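Local coordinates for protein polyketide cyclase / dehydrase and lipid transport (PDB 3P51) that is of unknown function but, as a helix-grip protein related to polyketide cyclases and lipid-transfer proteins, may bind a hydrophobic ligand, at residues G56-T61 and E78-V83; H25-A30 and R130-D135. One frame throughout, in Å; residues are numbered along the deposited sequence.

How the contacts relate
Contact 1 (56-61 with 78-83) is partly buried, toward the periphery of the fold, where strand 58-66 begins and its neighbour 71-78 ends; F58 and V83 are buried, E57 and E78 exposed. Contact 2 (25-30 with 130-135) lies in the interior, where the loop after helix 14-21 meets the long helix 120-139. Contact 1 combines backbone pairing with a proline-on-phenylalanine CH-pi contact. Contact 2 has no backbone pairing: leucine, alanine and aromatic groups meet beside an aspartate laid against the loop backbone, and the hydrogen bonds stay within either segment or run to residues outside the contact. Helix 120-139 is common to both, carrying Y124 beside F58 and P80, and L132 and D135 in contact 2 itself.

Contact 1: residues G56-T61 and E78-V83; sequences GEFLDT and EGPSPV
P80 lays its ring CD over one face of the F58 ring, a CH-pi contact with CD 3.7 Å from the F58 ring centroid. The approach is 18° off the ring normal and shifted toward the rim, and the two side chains cross at about a right angle. V83 adds a looser touch, its CG2 standing 4.1 Å from F58 CE1. The extended E57 side chain also crosses the proline at about a right angle, E57 OE2 lying 3.6 Å from P80 CG. Next along the strand, L59 N gives a 3.0 Å hydrogen bond to E78 O from above the carbonyl plane, and E78 N returns a weak one to L59 O. This antiparallel hydrogen-bonded pair joins strands 58-66 and 71-78 of the Bet v 1-like (helix-grip) fold, whose long helix brings Y124 against both F58 and P80. L59 and E78 lie side by side, CB to CB 3.9 Å; E78 then bends at chi2 (-86°), and its OE1 bonds S85 OG. Replacing F58 by an alanine would probably leave P80 CD and V83 CG2 without their aromatic partner and open a gap beside Y124. Further out, a classic bulge sets E57 and F58 both opposite L54, while a type VI turn with cis P82, closed by V83 N to P80 O, carries V83 back toward F58.

Contact 2: residues H25-A30 and R130-D135; sequences HDFSWA and RSLLAD
D26 OD1, gripped twice by S28, shapes the loop that brings F27, W29 and A30 against L132 and D135 of the long helix. S28 OG reaches OD1 of D26 on its syn lone pair at 2.7 Å. S28 N meets the same D26 OD1 on the anti side, 32° out of the carboxylate plane, which makes an Asx turn. S28 OG is also hydrogen-bonded to R20 of helix 14-21, so the loop is tied to the helix before it. A type I turn from F27 to A30 follows, closed by A30 N to F27 O. Within it the rings of F27 and W29 pack together, F27 CE1 standing 3.4 Å above one face of the W29 ring, toward its rim. W29 CG lies between the backbone N and the carbonyl carbon (chi1 51°), and from there the indole reaches both F27 and the helix.

L132 divides its two methyls between the loop residues. CD2 presses on A30 CB at 3.6 Å, while CD1 approaches F27 CZ more loosely at 4.2 Å. W110 of strand 105-116 touches both F27 and L132 and ties the joint to the sheet. The carbonyl oxygen of L132 lies at the edge of the indole, 4.0 Å from W29 CZ3. One helical turn on, D135 points toward the loop: its CB sits 3.5 Å from W29 O, and its OD2 lies 3.1 Å from A30 C.

Here the loop after helix 14-21 abuts the C-terminal helix that the curved sheet grips in this fold. Side chains meet by apolar packing, and the D135 carboxylate lies against the A30 backbone without bonding to it; the hydrogen bond of D135 OD1 to S32 OG and those of D26 to S28 probably fix the course of the loop.

Contact 1: residues G56-T61 and E78-V83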
loop_
_atom_site.group_PDB
_atom_site.type_symbol
_atom_site.label_atom_id
_atom_site.label_comp_id
_atom_site.label_asym_id
_atom_site.label_seq_id
_atom_site.Cartn_x
_atom_site.Cartn_y
_atom_site.Cartn_z
ATOM N N GLY A 56 -27.502 -17.606 4.175
ATOM C CA GLY A 56 -28.481 -17.098 5.125
ATOM C C GLY A 56 -27.888 -16.659 6.454
ATOM O O GLY A 56 -28.621 -16.484 7.424
ATOM N N GLU A 57 -26.569 -16.474 6.522
ATOM C CA GLU A 57 -25.975 -16.174 7.825
ATOM C C GLU A 57 -24.750 -15.258 7.819
ATOM O O GLU A 57 -24.450 -14.635 8.833
ATOM C CB GLU A 57 -25.680 -17.469 8.590
ATOM C CG GLU A 57 -24.719 -18.397 7.879
ATOM C CD GLU A 57 -24.564 -19.732 8.600
ATOM O OE1 GLU A 57 -25.402 -20.033 9.471
ATOM O OE2 GLU A 57 -23.609 -20.479 8.296
ATOM N N PHE A 58 -24.036 -15.188 6.697
ATOM C CA PHE A 58 -22.947 -14.229 6.567
ATOM C C PHE A 58 -23.464 -12.970 5.900
ATOM O O PHE A 58 -23.829 -13.001 4.727
ATOM C CB PHE A 58 -21.827 -14.781 5.687
ATOM C CG PHE A 58 -21.047 -15.902 6.304
ATOM C CD1 PHE A 58 -19.991 -15.637 7.160
ATOM C CD2 PHE A 58 -21.348 -17.219 5.997
ATOM C CE1 PHE A 58 -19.257 -16.666 7.708
ATOM C CE2 PHE A 58 -20.618 -18.256 6.545
ATOM C CZ PHE A 58 -19.571 -17.980 7.397
ATOM N N LEU A 59 -23.481 -11.862 6.632
ATOM C CA LEU A 59 -23.798 -10.569 6.025
ATOM C C LEU A 59 -22.519 -9.762 5.749
ATOM O O LEU A 59 -21.864 -9.312 6.691
ATOM C CB LEU A 59 -24.737 -9.773 6.937
ATOM C CG LEU A 59 -25.192 -8.396 6.432
ATOM C CD1 LEU A 59 -26.009 -8.516 5.145
ATOM C CD2 LEU A 59 -25.976 -7.655 7.521
ATOM N N ASP A 60 -22.175 -9.581 4.470
ATOM C CA ASP A 60 -20.977 -8.821 4.048
ATOM C C ASP A 60 -21.337 -7.463 3.436
ATOM O O ASP A 60 -22.333 -7.351 2.716
ATOM C CB ASP A 60 -20.207 -9.581 2.956
ATOM C CG ASP A 60 -19.538 -10.863 3.452
ATOM O OD1 ASP A 60 -19.319 -11.023 4.673
ATOM O OD2 ASP A 60 -19.201 -11.712 2.595
ATOM N N THR A 61 -20.502 -6.450 3.679
ATOM C CA THR A 61 -20.573 -5.177 2.954
ATOM C C THR A 61 -19.280 -4.921 2.172
ATOM O O THR A 61 -18.187 -5.103 2.708
ATOM C CB THR A 61 -20.794 -4.001 3.913
ATOM O OG1 THR A 61 -22.005 -4.210 4.644
ATOM C CG2 THR A 61 -20.918 -2.705 3.145
ATOM N N GLU A 78 -22.225 -9.755 9.958
ATOM C CA GLU A 78 -22.802 -10.812 10.774
ATOM C C GLU A 78 -22.272 -12.145 10.278
ATOM O O GLU A 78 -21.925 -12.281 9.109
ATOM C CB GLU A 78 -24.336 -10.824 10.701
ATOM C CG GLU A 78 -25.021 -9.488 10.933
ATOM C CD GLU A 78 -25.271 -9.166 12.393
ATOM O OE1 GLU A 78 -24.830 -9.935 13.294
ATOM O OE2 GLU A 78 -25.920 -8.124 12.635
ATOM N N GLY A 79 -22.223 -13.130 11.167
ATOM C CA GLY A 79 -21.804 -14.462 10.781
ATOM C C GLY A 79 -22.134 -15.455 11.870
ATOM O O GLY A 79 -22.442 -15.061 12.987
ATOM N N PRO A 80 -22.051 -16.753 11.551
ATOM C CA PRO A 80 -22.299 -17.794 12.550
ATOM C C PRO A 80 -21.131 -17.849 13.531
ATOM O O PRO A 80 -20.029 -17.429 13.178
ATOM C CB PRO A 80 -22.347 -19.073 11.710
ATOM C CG PRO A 80 -21.427 -18.776 10.545
ATOM C CD PRO A 80 -21.594 -17.305 10.261
ATOM N N SER A 81 -21.374 -18.335 14.743
ATOM C CA SER A 81 -20.294 -18.588 15.692
ATOM C C SER A 81 -19.297 -19.513 14.985
ATOM O O SER A 81 -19.708 -20.417 14.255
ATOM C CB SER A 81 -20.853 -19.210 16.983
ATOM O OG SER A 81 -19.906 -19.160 18.051
ATOM N N PRO A 82 -17.984 -19.284 15.176
ATOM C CA PRO A 82 -17.369 -18.337 16.109
ATOM C C PRO A 82 -17.040 -16.963 15.503
ATOM O O PRO A 82 -16.207 -16.245 16.066
ATOM C CB PRO A 82 -16.065 -19.046 16.456
ATOM C CG PRO A 82 -15.659 -19.646 15.134
ATOM C CD PRO A 82 -16.957 -20.066 14.460
ATOM N N VAL A 83 -17.662 -16.595 14.384
ATOM C CA VAL A 83 -17.472 -15.251 13.836
ATOM C C VAL A 83 -18.733 -14.381 13.898
ATOM O O VAL A 83 -18.944 -13.533 13.034
ATOM C CB VAL A 83 -16.937 -15.274 12.382
ATOM C CG1 VAL A 83 -15.475 -15.730 12.346
ATOM C CG2 VAL A 83 -17.812 -16.158 11.513
#

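Contact 2: residues H25-A30 and R130-D135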
loop_
_atom_site.group_PDB
_atom_site.type_symbol
_atom_site.label_atom_id
_atom_site.label_comp_id
_atom_site.label_asym_id
_atom_site.label_seq_id
_atom_site.Cartn_x
_atom_site.Cartn_y
_atom_site.Cartn_z
ATOM N N HIS A 25 -21.561 -9.797 -6.083
ATOM C CA HIS A 25 -22.834 -10.508 -5.948
ATOM C C HIS A 25 -22.897 -11.850 -6.684
ATOM O O HIS A 25 -23.935 -12.514 -6.656
ATOM C CB HIS A 25 -24.008 -9.635 -6.391
ATOM C CG HIS A 25 -24.284 -8.479 -5.481
ATOM N ND1 HIS A 25 -24.593 -7.220 -5.952
ATOM C CD2 HIS A 25 -24.313 -8.392 -4.132
ATOM C CE1 HIS A 25 -24.793 -6.406 -4.932
ATOM N NE2 HIS A 25 -24.627 -7.093 -3.814
ATOM N N ASP A 26 -21.808 -12.244 -7.346
ATOM C CA ASP A 26 -21.726 -13.573 -7.959
ATOM C C ASP A 26 -20.671 -14.435 -7.267
ATOM O O ASP A 26 -19.469 -14.286 -7.520
ATOM C CB ASP A 26 -21.428 -13.473 -9.461
ATOM C CG ASP A 26 -21.352 -14.843 -10.134
ATOM O OD1 ASP A 26 -21.686 -15.855 -9.486
ATOM O OD2 ASP A 26 -20.969 -14.914 -11.315
ATOM N N PHE A 27 -21.127 -15.333 -6.399
ATOM C CA PHE A 27 -20.243 -16.235 -5.659
ATOM C C PHE A 27 -20.391 -17.676 -6.170
ATOM O O PHE A 27 -20.009 -18.620 -5.484
ATOM C CB PHE A 27 -20.559 -16.170 -4.158
ATOM C CG PHE A 27 -19.338 -16.146 -3.256
ATOM C CD1 PHE A 27 -18.158 -16.767 -3.626
ATOM C CD2 PHE A 27 -19.393 -15.513 -2.017
ATOM C CE1 PHE A 27 -17.043 -16.752 -2.784
ATOM C CE2 PHE A 27 -18.278 -15.499 -1.161
ATOM C CZ PHE A 27 -17.103 -16.120 -1.555
ATOM N N SER A 28 -20.919 -17.837 -7.385
ATOM C CA SER A 28 -21.190 -19.170 -7.931
ATOM C C SER A 28 -19.922 -19.990 -8.115
ATOM O O SER A 28 -19.987 -21.193 -8.367
ATOM C CB SER A 28 -21.952 -19.088 -9.264
ATOM O OG SER A 28 -21.208 -18.378 -10.250
ATOM N N TRP A 29 -18.770 -19.339 -7.989
ATOM C CA TRP A 29 -17.489 -20.003 -8.202
ATOM C C TRP A 29 -16.982 -20.790 -7.001
ATOM O O TRP A 29 -15.961 -21.458 -7.095
ATOM C CB TRP A 29 -16.420 -19.004 -8.645
ATOM C CG TRP A 29 -16.271 -17.762 -7.794
ATOM C CD1 TRP A 29 -16.940 -16.575 -7.944
ATOM C CD2 TRP A 29 -15.357 -17.570 -6.706
ATOM N NE1 TRP A 29 -16.508 -15.666 -7.003
ATOM C CE2 TRP A 29 -15.536 -16.254 -6.235
ATOM C CE3 TRP A 29 -14.407 -18.386 -6.084
ATOM C CZ2 TRP A 29 -14.801 -15.738 -5.171
ATOM C CZ3 TRP A 29 -13.679 -17.870 -5.026
ATOM C CH2 TRP A 29 -13.878 -16.559 -4.585
ATOM N N ALA A 30 -17.684 -20.700 -5.874
ATOM C CA ALA A 30 -17.319 -21.484 -4.695
ATOM C C ALA A 30 -18.525 -22.275 -4.180
ATOM O O ALA A 30 -19.040 -22.001 -3.088
ATOM C CB ALA A 30 -16.767 -20.575 -3.601
ATOM N N ARG A 130 -9.679 -21.764 2.839
ATOM C CA ARG A 130 -9.027 -22.830 2.086
ATOM C C ARG A 130 -10.032 -23.538 1.179
ATOM O O ARG A 130 -9.708 -23.920 0.061
ATOM C CB ARG A 130 -8.319 -23.807 3.031
ATOM C CG ARG A 130 -7.042 -23.222 3.609
ATOM C CD ARG A 130 -6.585 -23.913 4.878
ATOM N NE ARG A 130 -5.470 -23.188 5.496
ATOM C CZ ARG A 130 -4.933 -23.508 6.670
ATOM N NH1 ARG A 130 -5.416 -24.542 7.364
ATOM N NH2 ARG A 130 -3.920 -22.793 7.157
ATOM N N SER A 131 -11.262 -23.679 1.658
ATOM C CA SER A 131 -12.318 -24.290 0.854
ATOM C C SER A 131 -12.710 -23.421 -0.333
ATOM O O SER A 131 -12.855 -23.915 -1.445
ATOM C CB SER A 131 -13.554 -24.585 1.712
ATOM O OG SER A 131 -14.656 -24.924 0.887
ATOM N N LEU A 132 -12.888 -22.124 -0.096
ATOM C CA LEU A 132 -13.235 -21.199 -1.171
ATOM C C LEU A 132 -12.148 -21.184 -2.250
ATOM O O LEU A 132 -12.436 -21.271 -3.445
ATOM C CB LEU A 132 -13.451 -19.784 -0.623
ATOM C CG LEU A 132 -14.545 -19.589 0.437
ATOM C CD1 LEU A 132 -14.522 -18.169 0.976
ATOM C CD2 LEU A 132 -15.919 -19.917 -0.117
ATOM N N LEU A 133 -10.894 -21.083 -1.824
ATOM C CA LEU A 133 -9.781 -21.082 -2.766
ATOM C C LEU A 133 -9.677 -22.412 -3.514
ATOM O O LEU A 133 -9.388 -22.437 -4.710
ATOM C CB LEU A 133 -8.470 -20.771 -2.048
ATOM C CG LEU A 133 -8.332 -19.345 -1.517
ATOM C CD1 LEU A 133 -7.087 -19.192 -0.671
ATOM C CD2 LEU A 133 -8.313 -18.343 -2.663
ATOM N N ALA A 134 -9.911 -23.513 -2.807
ATOM C CA ALA A 134 -9.859 -24.844 -3.415
ATOM C C ALA A 134 -10.882 -25.005 -4.541
ATOM O O ALA A 134 -10.596 -25.637 -5.560
ATOM C CB ALA A 134 -10.052 -25.923 -2.354
ATOM N N ASP A 135 -12.075 -24.439 -4.360
ATOM C CA ASP A 135 -13.061 -24.390 -5.443
ATOM C C ASP A 135 -12.520 -23.617 -6.647
ATOM O O ASP A 135 -12.667 -24.029 -7.799
ATOM C CB ASP A 135 -14.361 -23.734 -4.963
ATOM C CG ASP A 135 -15.250 -24.690 -4.185
ATOM O OD1 ASP A 135 -14.971 -25.907 -4.198
ATOM O OD2 ASP A 135 -16.234 -24.226 -3.560
#